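Local coordinates for N-hydroxyarylamine O-acetyltransferase (Bacillus cereus, PDB 4DMO), which probably transfers acetyl groups to arylamines and N-hydroxyarylamines, as an active member of the arylamine N-acetyltransferase family, at residues His110-Leu115 against Leu184-Tyr189; Tyr151-Glu156 against Gly161-Glu166; Ala228-Asp233 against Asn255-Lys260. All coordinates share one frame; numbering follows the deposited sequence.

Contact 1 of 3, residues His110-Leu115 against Leu184-Tyr189; sequences HIATVL and LGYAFY. With KH2 (3-(1-methylpiperidinium-1-yl)propane-1-sulfonate), chain C.
Two first torsions bring the rings of His110 and Tyr186 into an oblique pairing. In His110, chi1 of -166° carries the imidazole away from the backbone N, whereas in Tyr186 chi1 of 60° places CG between the backbone N and the carbonyl carbon and sends the phenol across to the histidine. The ring centroids come to 4.1 Å with the planes tilted by 31°. His110 CD2 sits 3.7 Å above the plane of the Tyr186 ring, over its centre, and the closest approach is His110 NE2 to Tyr186 CE1, 3.4 Å. Further along, the small methyl of Ala112 leaves room for the phenol, its CB 3.8 Å from Tyr186 OH. Both segments belong to one large antiparallel sheet, but strand 88-98 runs between them, so the rings meet over a neighbour and share no backbone bonds. His110 NE2 is hydrogen-bonded to Glu125 OE1 and the histidine side chain also touches Cys71, an arrangement consistent with the Cys-His-Glu triad of this enzyme; Tyr186 OH reaches the same Glu125 oxygen weakly. Phe128 meets the tyrosine edge-to-face. Gly185 and Tyr186 together face Leu165 in a classic beta bulge. Before the bulge, Leu184 enters a ligand pocket with Tyr97, Trp104, Trp182 and Thr183. Its backbone N donates to the sulfonate oxygen O2 of the bound sulfobetaine at 3.1 Å, while Leu184 CD2 packs 3.6 Å from ring carbon C16, so the leucine methyl meets the hydrocarbon part of the cationic piperidinium ring.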
loop_
_atom_site.group_PDB
_atom_site.type_symbol
_atom_site.label_atom_id
_atom_site.label_comp_id
_atom_site.label_asym_id
_atom_site.label_seq_id
_atom_site.Cartn_x
_atom_site.Cartn_y
_atom_site.Cartn_z
ATOM N N HIS A 110 8.392 -6.494 -2.243
ATOM C CA HIS A 110 7.837 -5.190 -1.937
ATOM C C HIS A 110 8.304 -4.106 -2.891
ATOM O O HIS A 110 9.451 -4.079 -3.357
ATOM C CB HIS A 110 8.164 -4.764 -0.492
ATOM C CG HIS A 110 7.363 -3.588 -0.001
ATOM N ND1 HIS A 110 6.063 -3.711 0.451
ATOM C CD2 HIS A 110 7.675 -2.269 0.129
ATOM C CE1 HIS A 110 5.613 -2.528 0.842
ATOM N NE2 HIS A 110 6.580 -1.640 0.672
ATOM N N ILE A 111 7.401 -3.182 -3.154
ATOM C CA ILE A 111 7.726 -1.991 -3.912
ATOM C C ILE A 111 7.198 -0.818 -3.149
ATOM O O ILE A 111 6.143 -0.912 -2.549
ATOM C CB ILE A 111 7.065 -1.986 -5.269
ATOM C CG1 ILE A 111 7.588 -3.137 -6.109
ATOM C CG2 ILE A 111 7.253 -0.634 -5.966
ATOM C CD1 ILE A 111 9.016 -2.993 -6.539
ATOM N N ALA A 112 7.925 0.287 -3.176
ATOM C CA ALA A 112 7.514 1.517 -2.493
ATOM C C ALA A 112 8.050 2.709 -3.262
ATOM O O ALA A 112 8.747 2.563 -4.276
ATOM C CB ALA A 112 8.021 1.541 -1.060
ATOM N N THR A 113 7.729 3.890 -2.761
ATOM C CA THR A 113 8.027 5.134 -3.434
ATOM C C THR A 113 8.889 6.034 -2.557
ATOM O O THR A 113 8.628 6.161 -1.365
ATOM C CB THR A 113 6.707 5.879 -3.720
ATOM O OG1 THR A 113 5.827 5.054 -4.488
ATOM C CG2 THR A 113 6.962 7.163 -4.473
ATOM N N VAL A 114 9.908 6.669 -3.118
ATOM C CA VAL A 114 10.638 7.686 -2.359
ATOM C C VAL A 114 10.491 9.042 -3.055
ATOM O O VAL A 114 10.453 9.141 -4.296
ATOM C CB VAL A 114 12.121 7.353 -2.155
ATOM C CG1 VAL A 114 12.270 6.034 -1.393
ATOM C CG2 VAL A 114 12.808 7.302 -3.482
ATOM N N LEU A 115 10.338 10.062 -2.228
ATOM C CA LEU A 115 10.068 11.419 -2.674
ATOM C C LEU A 115 11.147 12.380 -2.134
ATOM O O LEU A 115 11.529 12.322 -0.967
ATOM C CB LEU A 115 8.688 11.872 -2.188
ATOM C CG LEU A 115 8.443 13.377 -2.405
ATOM C CD1 LEU A 115 8.429 13.713 -3.867
ATOM C CD2 LEU A 115 7.153 13.847 -1.764
ATOM N N LEU A 184 10.987 -4.607 12.659
ATOM C CA LEU A 184 11.254 -4.445 11.256
ATOM C C LEU A 184 10.000 -4.715 10.435
ATOM O O LEU A 184 9.382 -5.771 10.589
ATOM C CB LEU A 184 12.357 -5.404 10.844
ATOM C CG LEU A 184 12.725 -5.386 9.365
ATOM C CD1 LEU A 184 13.089 -3.991 8.928
ATOM C CD2 LEU A 184 13.879 -6.372 9.085
ATOM N N GLY A 185 9.627 -3.740 9.590
ATOM C CA GLY A 185 8.492 -3.871 8.682
ATOM C C GLY A 185 9.000 -4.436 7.382
ATOM O O GLY A 185 8.730 -5.579 7.009
ATOM N N TYR A 186 9.790 -3.633 6.700
ATOM C CA TYR A 186 10.555 -4.173 5.602
ATOM C C TYR A 186 11.905 -3.486 5.441
ATOM O O TYR A 186 12.144 -2.371 5.942
ATOM C CB TYR A 186 9.764 -4.108 4.300
ATOM C CG TYR A 186 9.367 -2.709 3.901
ATOM C CD1 TYR A 186 8.078 -2.225 4.147
ATOM C CD2 TYR A 186 10.269 -1.882 3.252
ATOM C CE1 TYR A 186 7.725 -0.953 3.774
ATOM C CE2 TYR A 186 9.916 -0.611 2.865
ATOM C CZ TYR A 186 8.649 -0.151 3.123
ATOM O OH TYR A 186 8.304 1.128 2.747
ATOM N N ALA A 187 12.786 -4.223 4.768
ATOM C CA ALA A 187 14.066 -3.730 4.346
ATOM C C ALA A 187 13.959 -3.381 2.874
ATOM O O ALA A 187 13.255 -4.064 2.111
ATOM C CB ALA A 187 15.136 -4.814 4.570
ATOM N N PHE A 188 14.652 -2.326 2.464
ATOM C CA PHE A 188 14.694 -1.946 1.053
ATOM C C PHE A 188 16.046 -1.356 0.680
ATOM O O PHE A 188 16.797 -0.953 1.551
ATOM C CB PHE A 188 13.602 -0.936 0.712
ATOM C CG PHE A 188 13.737 0.390 1.437
ATOM C CD1 PHE A 188 13.297 0.531 2.742
ATOM C CD2 PHE A 188 14.280 1.493 0.801
ATOM C CE1 PHE A 188 13.404 1.752 3.402
ATOM C CE2 PHE A 188 14.400 2.707 1.467
ATOM C CZ PHE A 188 13.950 2.832 2.763
ATOM N N TYR A 189 16.335 -1.339 -0.619
ATOM C CA TYR A 189 17.495 -0.667 -1.173
ATOM C C TYR A 189 17.081 0.735 -1.670
ATOM O O TYR A 189 16.018 0.888 -2.286
ATOM C CB TYR A 189 18.060 -1.488 -2.337
ATOM C CG TYR A 189 18.597 -2.837 -1.954
ATOM C CD1 TYR A 189 19.862 -2.956 -1.375
ATOM C CD2 TYR A 189 17.845 -4.013 -2.167
ATOM C CE1 TYR A 189 20.384 -4.217 -1.010
ATOM C CE2 TYR A 189 18.365 -5.298 -1.805
ATOM C CZ TYR A 189 19.641 -5.365 -1.221
ATOM O OH TYR A 189 20.192 -6.572 -0.845
HETATM S S KH2 C . 12.630 -7.341 15.002
HETATM C C1 KH2 C . 13.317 -8.490 13.856
HETATM O O1 KH2 C . 11.196 -7.455 15.118
HETATM N N2 KH2 C . 16.497 -8.599 11.781
HETATM O O2 KH2 C . 12.929 -5.961 14.691
HETATM C C4 KH2 C . 14.784 -8.506 13.616
HETATM O O4 KH2 C . 13.152 -7.485 16.346
HETATM C C7 KH2 C . 15.168 -8.348 12.197
HETATM C C11 KH2 C . 17.369 -7.601 12.293
HETATM C C12 KH2 C . 17.764 -8.938 9.690
HETATM C C13 KH2 C . 17.487 -10.735 11.205
HETATM C C14 KH2 C . 18.523 -9.903 10.531
HETATM C C15 KH2 C . 16.914 -9.867 12.270
HETATM C C16 KH2 C . 16.480 -8.589 10.348
#

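Contact 2 of 3, residues Tyr151-Glu156 against Gly161-Glu166; sequences YRIRKE and GNYILE
Arg152 to Lys155 run antiparallel to Tyr163 to Glu166 in a beta hairpin whose short strand axes approach to 4.7 Å at 150°. Arg152 with Glu166 and Arg154 with Ile164 are hydrogen-bonded pairs; Ile153 with Leu165 and Lys155 with Tyr163 are non-hydrogen-bonded. On the face of the latter pairs, Ile153 and Leu165 suit a buried position beside Leu123, and Lys155 CG lies over one face of the Tyr163 ring, toward its rim, in a CH-pi contact 3.9 Å from the centroid, the rest of the chain passing on toward Tyr163 OH. The opposite face is mainly ionic, with Ile164 among the charges. Glu166 OE1 accepts from Arg152 NE at 2.8 Å and Arg154 NE at 2.7 Å, the two donors coming from opposite faces of the carboxylate plane. The bend at chi3 (-71°) turns the Arg154 guanidinium so that NH2 also donates to Glu166 OE2 at 2.7 Å, a side-on, two-nitrogen grip, while Ile164 CD1 covers one guanidinium face. Arg154 NH1 then bonds Glu156 OE2 at 2.9 Å. Arg152 makes a cation-pi contact with Trp182. With two arginines on one buried carboxylate, Glu166 would be expected to stay ionised and its rotation to be fixed, while Arg154 would offset the repulsion between the two glutamates it bridges.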
loop_
_atom_site.group_PDB
_atom_site.type_symbol
_atom_site.label_atom_id
_atom_site.label_comp_id
_atom_site.label_asym_id
_atom_site.label_seq_id
_atom_site.Cartn_x
_atom_site.Cartn_y
_atom_site.Cartn_z
ATOM N N TYR A 151 6.095 4.817 12.988
ATOM C CA TYR A 151 6.957 4.438 11.866
ATOM C C TYR A 151 8.186 5.306 11.771
ATOM O O TYR A 151 8.102 6.503 11.988
ATOM C CB TYR A 151 6.192 4.546 10.533
ATOM C CG TYR A 151 4.993 3.655 10.479
ATOM C CD1 TYR A 151 3.781 4.054 11.034
ATOM C CD2 TYR A 151 5.074 2.388 9.919
ATOM C CE1 TYR A 151 2.668 3.221 10.990
ATOM C CE2 TYR A 151 3.967 1.542 9.889
ATOM C CZ TYR A 151 2.766 1.982 10.419
ATOM O OH TYR A 151 1.671 1.154 10.400
ATOM N N ARG A 152 9.327 4.704 11.439
ATOM C CA ARG A 152 10.564 5.461 11.276
ATOM C C ARG A 152 11.504 4.708 10.363
ATOM O O ARG A 152 11.476 3.467 10.274
ATOM C CB ARG A 152 11.252 5.709 12.639
ATOM C CG ARG A 152 12.158 4.572 13.092
ATOM C CD ARG A 152 12.727 4.737 14.512
ATOM N NE ARG A 152 13.286 3.476 15.024
ATOM C CZ ARG A 152 13.721 3.284 16.274
ATOM N NH1 ARG A 152 13.674 4.276 17.163
ATOM N NH2 ARG A 152 14.188 2.098 16.654
ATOM N N ILE A 153 12.385 5.456 9.731
ATOM C CA ILE A 153 13.376 4.858 8.855
ATOM C C ILE A 153 14.734 4.820 9.540
ATOM O O ILE A 153 15.089 5.744 10.254
ATOM C CB ILE A 153 13.508 5.687 7.577
ATOM C CG1 ILE A 153 12.220 5.564 6.750
ATOM C CG2 ILE A 153 14.745 5.258 6.801
ATOM C CD1 ILE A 153 12.240 6.414 5.523
ATOM N N ARG A 154 15.495 3.755 9.328
ATOM C CA ARG A 154 16.877 3.734 9.771
ATOM C C ARG A 154 17.745 3.211 8.653
ATOM O O ARG A 154 17.354 2.301 7.916
ATOM C CB ARG A 154 17.057 2.902 11.048
ATOM C CG ARG A 154 16.401 3.532 12.273
ATOM C CD ARG A 154 17.044 3.038 13.589
ATOM N NE ARG A 154 16.716 1.642 13.888
ATOM C CZ ARG A 154 17.571 0.613 13.807
ATOM N NH1 ARG A 154 18.831 0.791 13.430
ATOM N NH2 ARG A 154 17.156 -0.616 14.077
ATOM N N LYS A 155 18.901 3.832 8.490
ATOM C CA LYS A 155 19.912 3.305 7.591
ATOM C C LYS A 155 20.480 2.077 8.275
ATOM O O LYS A 155 20.983 2.154 9.390
ATOM C CB LYS A 155 21.006 4.347 7.335
ATOM C CG LYS A 155 21.793 4.136 6.042
ATOM C CD LYS A 155 22.924 5.177 5.909
ATOM C CE LYS A 155 23.535 5.209 4.505
ATOM N NZ LYS A 155 24.152 3.895 4.143
ATOM N N GLU A 156 20.348 0.933 7.627
ATOM C CA GLU A 156 20.838 -0.310 8.189
ATOM C C GLU A 156 20.950 -1.413 7.146
ATOM O O GLU A 156 19.978 -1.808 6.497
ATOM C CB GLU A 156 19.954 -0.778 9.322
ATOM C CG GLU A 156 20.489 -2.037 9.963
ATOM C CD GLU A 156 19.728 -2.429 11.209
ATOM O OE1 GLU A 156 19.044 -3.468 11.165
ATOM O OE2 GLU A 156 19.818 -1.700 12.234
ATOM N N GLY A 161 18.437 -5.228 1.960
ATOM C CA GLY A 161 18.407 -3.811 1.674
ATOM C C GLY A 161 19.519 -3.073 2.391
ATOM O O GLY A 161 20.360 -3.682 3.058
ATOM N N ASN A 162 19.532 -1.752 2.233
ATOM C CA ASN A 162 20.436 -0.910 2.990
ATOM C C ASN A 162 19.695 0.114 3.832
ATOM O O ASN A 162 20.335 0.942 4.478
ATOM C CB ASN A 162 21.456 -0.219 2.088
ATOM C CG ASN A 162 20.867 0.280 0.811
ATOM O OD1 ASN A 162 19.816 0.925 0.794
ATOM N ND2 ASN A 162 21.529 -0.044 -0.290
ATOM N N TYR A 163 18.360 0.048 3.832
ATOM C CA TYR A 163 17.534 0.844 4.748
ATOM C C TYR A 163 16.418 -0.030 5.292
ATOM O O TYR A 163 16.173 -1.134 4.814
ATOM C CB TYR A 163 16.916 2.053 4.054
ATOM C CG TYR A 163 17.858 3.213 3.826
ATOM C CD1 TYR A 163 17.924 4.250 4.746
ATOM C CD2 TYR A 163 18.659 3.286 2.698
ATOM C CE1 TYR A 163 18.759 5.311 4.559
ATOM C CE2 TYR A 163 19.500 4.356 2.491
ATOM C CZ TYR A 163 19.543 5.375 3.435
ATOM O OH TYR A 163 20.380 6.471 3.291
ATOM N N ILE A 164 15.749 0.455 6.313
ATOM C CA ILE A 164 14.666 -0.298 6.901
ATOM C C ILE A 164 13.559 0.637 7.307
ATOM O O ILE A 164 13.798 1.808 7.641
ATOM C CB ILE A 164 15.091 -1.122 8.148
ATOM C CG1 ILE A 164 15.455 -0.208 9.324
ATOM C CG2 ILE A 164 16.238 -2.079 7.813
ATOM C CD1 ILE A 164 15.841 -1.010 10.616
ATOM N N LEU A 165 12.343 0.097 7.250
ATOM C CA LEU A 165 11.182 0.740 7.829
ATOM C C LEU A 165 10.780 -0.035 9.056
ATOM O O LEU A 165 10.387 -1.212 8.973
ATOM C CB LEU A 165 10.022 0.772 6.847
ATOM C CG LEU A 165 8.849 1.474 7.503
ATOM C CD1 LEU A 165 9.133 2.949 7.606
ATOM C CD2 LEU A 165 7.553 1.213 6.772
ATOM N N GLU A 166 10.908 0.628 10.199
ATOM C CA GLU A 166 10.569 0.055 11.472
ATOM C C GLU A 166 9.241 0.607 11.934
ATOM O O GLU A 166 8.837 1.690 11.563
ATOM C CB GLU A 166 11.635 0.423 12.510
ATOM C CG GLU A 166 12.723 -0.601 12.694
ATOM C CD GLU A 166 13.817 -0.089 13.594
ATOM O OE1 GLU A 166 14.029 1.142 13.604
ATOM O OE2 GLU A 166 14.439 -0.902 14.308
HETATM O O HOH W 1 23.379 1.295 4.714
#

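Contact 3 of 3, residues Ala228-Asp233 against Asn255-Lys260; sequences ASLTKD and NLLHSK
Leu230 meets Leu257 and Leu256 where helix 250-261 packs on an antiparallel sheet through strand 226-231, in the C-terminal part of the chain that probably corresponds to the alpha/beta lid of related enzymes. The contact is wholly apolar. One methyl of Leu230 does the touching: its CD2 lies 3.7 Å from Leu257 CD2, the two side chains crossing at about a right angle, and the same CD2 stands 4.2 Å from Leu256 CB. Leu230 reaches the helix because its chi1 of 179° swings CG away from the backbone N and extends the branched end from a strand position that already faces the helix. Branched, flexible leucines suit such a strand-helix junction: Leu230 CD2 meets a methyl of Leu257 but the CB of Leu256, dispersion contacts that need no directional bond. Outside this first shell, Leu230 is packed by Tyr253 and Phe261, from the helix turns before and after, and by Val248, which also touches Leu256. Leu257 leans on Ile219 of the adjoining strand 218-223, so the helix covers two strands at once. Small Ala228, two residues before Leu230 and facing the same way, touches Phe261. The strand itself is fixed by backbone bonds of Leu230 to Ile219 and Ser229 to Thr236. Within the helix, Lys260 N donates to Leu256 O at 2.9 Å, and the preceding bond of the same series joins Ser259 N to Asn255 O at 2.7 Å.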
loop_
_atom_site.group_PDB
_atom_site.type_symbol
_atom_site.label_atom_id
_atom_site.label_comp_id
_atom_site.label_asym_id
_atom_site.label_seq_id
_atom_site.Cartn_x
_atom_site.Cartn_y
_atom_site.Cartn_z
ATOM N N ALA A 228 -11.069 -2.570 8.595
ATOM C CA ALA A 228 -11.922 -3.705 8.286
ATOM C C ALA A 228 -11.104 -4.672 7.423
ATOM O O ALA A 228 -10.341 -4.230 6.563
ATOM C CB ALA A 228 -13.143 -3.251 7.569
ATOM N N SER A 229 -11.228 -5.969 7.703
ATOM C CA SER A 229 -10.475 -7.028 7.028
ATOM C C SER A 229 -11.403 -8.160 6.637
ATOM O O SER A 229 -12.276 -8.560 7.406
ATOM C CB SER A 229 -9.383 -7.584 7.933
ATOM O OG SER A 229 -8.565 -6.552 8.415
ATOM N N LEU A 230 -11.232 -8.661 5.422
ATOM C CA LEU A 230 -12.086 -9.728 4.911
ATOM C C LEU A 230 -11.245 -10.851 4.323
ATOM O O LEU A 230 -10.215 -10.612 3.679
ATOM C CB LEU A 230 -13.072 -9.190 3.870
ATOM C CG LEU A 230 -14.032 -10.186 3.199
ATOM C CD1 LEU A 230 -14.981 -10.792 4.212
ATOM C CD2 LEU A 230 -14.808 -9.533 2.067
ATOM N N THR A 231 -11.651 -12.083 4.630
ATOM C CA THR A 231 -11.073 -13.270 4.013
ATOM C C THR A 231 -12.193 -14.245 3.606
ATOM O O THR A 231 -13.390 -13.990 3.828
ATOM C CB THR A 231 -10.086 -14.014 4.943
ATOM O OG1 THR A 231 -10.836 -14.758 5.911
ATOM C CG2 THR A 231 -9.132 -13.055 5.613
ATOM N N LYS A 232 -11.784 -15.378 3.050
ATOM C CA LYS A 232 -12.721 -16.335 2.493
ATOM C C LYS A 232 -13.700 -16.688 3.588
ATOM O O LYS A 232 -14.854 -17.047 3.324
ATOM C CB LYS A 232 -11.975 -17.602 2.028
ATOM C CG LYS A 232 -12.528 -18.310 0.789
ATOM C CD LYS A 232 -11.416 -19.151 0.085
ATOM C CE LYS A 232 -11.511 -19.099 -1.464
ATOM N NZ LYS A 232 -10.270 -19.590 -2.146
ATOM N N ASP A 233 -13.244 -16.588 4.831
ATOM C CA ASP A 233 -14.062 -17.116 5.906
ATOM C C ASP A 233 -14.584 -16.091 6.906
ATOM O O ASP A 233 -15.621 -16.329 7.502
ATOM C CB ASP A 233 -13.289 -18.219 6.638
ATOM C CG ASP A 233 -13.462 -19.583 5.985
ATOM O OD1 ASP A 233 -14.534 -19.832 5.387
ATOM O OD2 ASP A 233 -12.519 -20.400 6.056
ATOM N N ASN A 255 -21.595 -8.931 -1.474
ATOM C CA ASN A 255 -22.143 -7.761 -0.822
ATOM C C ASN A 255 -21.101 -7.067 0.051
ATOM O O ASN A 255 -20.923 -5.864 -0.044
ATOM C CB ASN A 255 -23.384 -8.140 -0.006
ATOM C CG ASN A 255 -24.548 -8.540 -0.884
ATOM O OD1 ASN A 255 -24.693 -8.045 -1.996
ATOM N ND2 ASN A 255 -25.355 -9.465 -0.405
ATOM N N LEU A 256 -20.406 -7.828 0.877
ATOM C CA LEU A 256 -19.387 -7.277 1.743
ATOM C C LEU A 256 -18.244 -6.604 0.970
ATOM O O LEU A 256 -17.699 -5.592 1.402
ATOM C CB LEU A 256 -18.828 -8.367 2.648
ATOM C CG LEU A 256 -19.703 -8.714 3.865
ATOM C CD1 LEU A 256 -19.194 -9.968 4.607
ATOM C CD2 LEU A 256 -19.794 -7.539 4.827
ATOM N N LEU A 257 -17.838 -7.211 -0.131
ATOM C CA LEU A 257 -16.768 -6.656 -0.929
ATOM C C LEU A 257 -17.186 -5.296 -1.377
ATOM O O LEU A 257 -16.409 -4.356 -1.348
ATOM C CB LEU A 257 -16.452 -7.541 -2.132
ATOM C CG LEU A 257 -15.548 -8.747 -1.885
ATOM C CD1 LEU A 257 -15.423 -9.536 -3.179
ATOM C CD2 LEU A 257 -14.190 -8.354 -1.409
ATOM N N HIS A 258 -18.447 -5.180 -1.763
ATOM C CA HIS A 258 -18.937 -3.916 -2.281
ATOM C C HIS A 258 -19.248 -2.917 -1.184
ATOM O O HIS A 258 -18.798 -1.769 -1.225
ATOM C CB HIS A 258 -20.190 -4.113 -3.128
ATOM C CG HIS A 258 -20.783 -2.823 -3.578
ATOM N ND1 HIS A 258 -21.940 -2.307 -3.032
ATOM C CD2 HIS A 258 -20.350 -1.910 -4.475
ATOM C CE1 HIS A 258 -22.205 -1.144 -3.592
ATOM N NE2 HIS A 258 -21.261 -0.883 -4.481
ATOM N N SER A 259 -20.012 -3.351 -0.199
ATOM C CA SER A 259 -20.454 -2.466 0.886
ATOM C C SER A 259 -19.317 -1.972 1.801
ATOM O O SER A 259 -19.332 -0.825 2.267
ATOM C CB SER A 259 -21.505 -3.195 1.729
ATOM O OG SER A 259 -22.682 -3.298 0.978
ATOM N N LYS A 260 -18.352 -2.834 2.106
ATOM C CA LYS A 260 -17.246 -2.411 2.959
ATOM C C LYS A 260 -16.067 -1.888 2.171
ATOM O O LYS A 260 -15.335 -1.061 2.657
ATOM C CB LYS A 260 -16.800 -3.545 3.896
ATOM C CG LYS A 260 -17.925 -4.070 4.801
ATOM C CD LYS A 260 -17.926 -3.437 6.218
ATOM C CE LYS A 260 -19.300 -3.584 6.917
ATOM N NZ LYS A 260 -20.431 -2.846 6.215
#

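Overall arrangement
Contacts 1 and 2 belong to the same sheet and adjoin: their centres are 8 Å apart, and Leu165 pairs by backbone with the bulge at Gly185 and Tyr186, joining strands 163-168 and 183-188. Contact 3 lies in a separate sheet on the opposite side of the chain's centre, its centre 28 Å from that of contact 1 and 33 Å from that of contact 2. The touching residues of contact 1 are buried, and aromatic rings meet there beside what is probably the catalytic triad. Contact 2 is partly buried, and joins backbone pairing to a charged network centred on a buried glutamate. Contact 3, buried and purely aliphatic, fastens helix to strand without a polar bond between its segments.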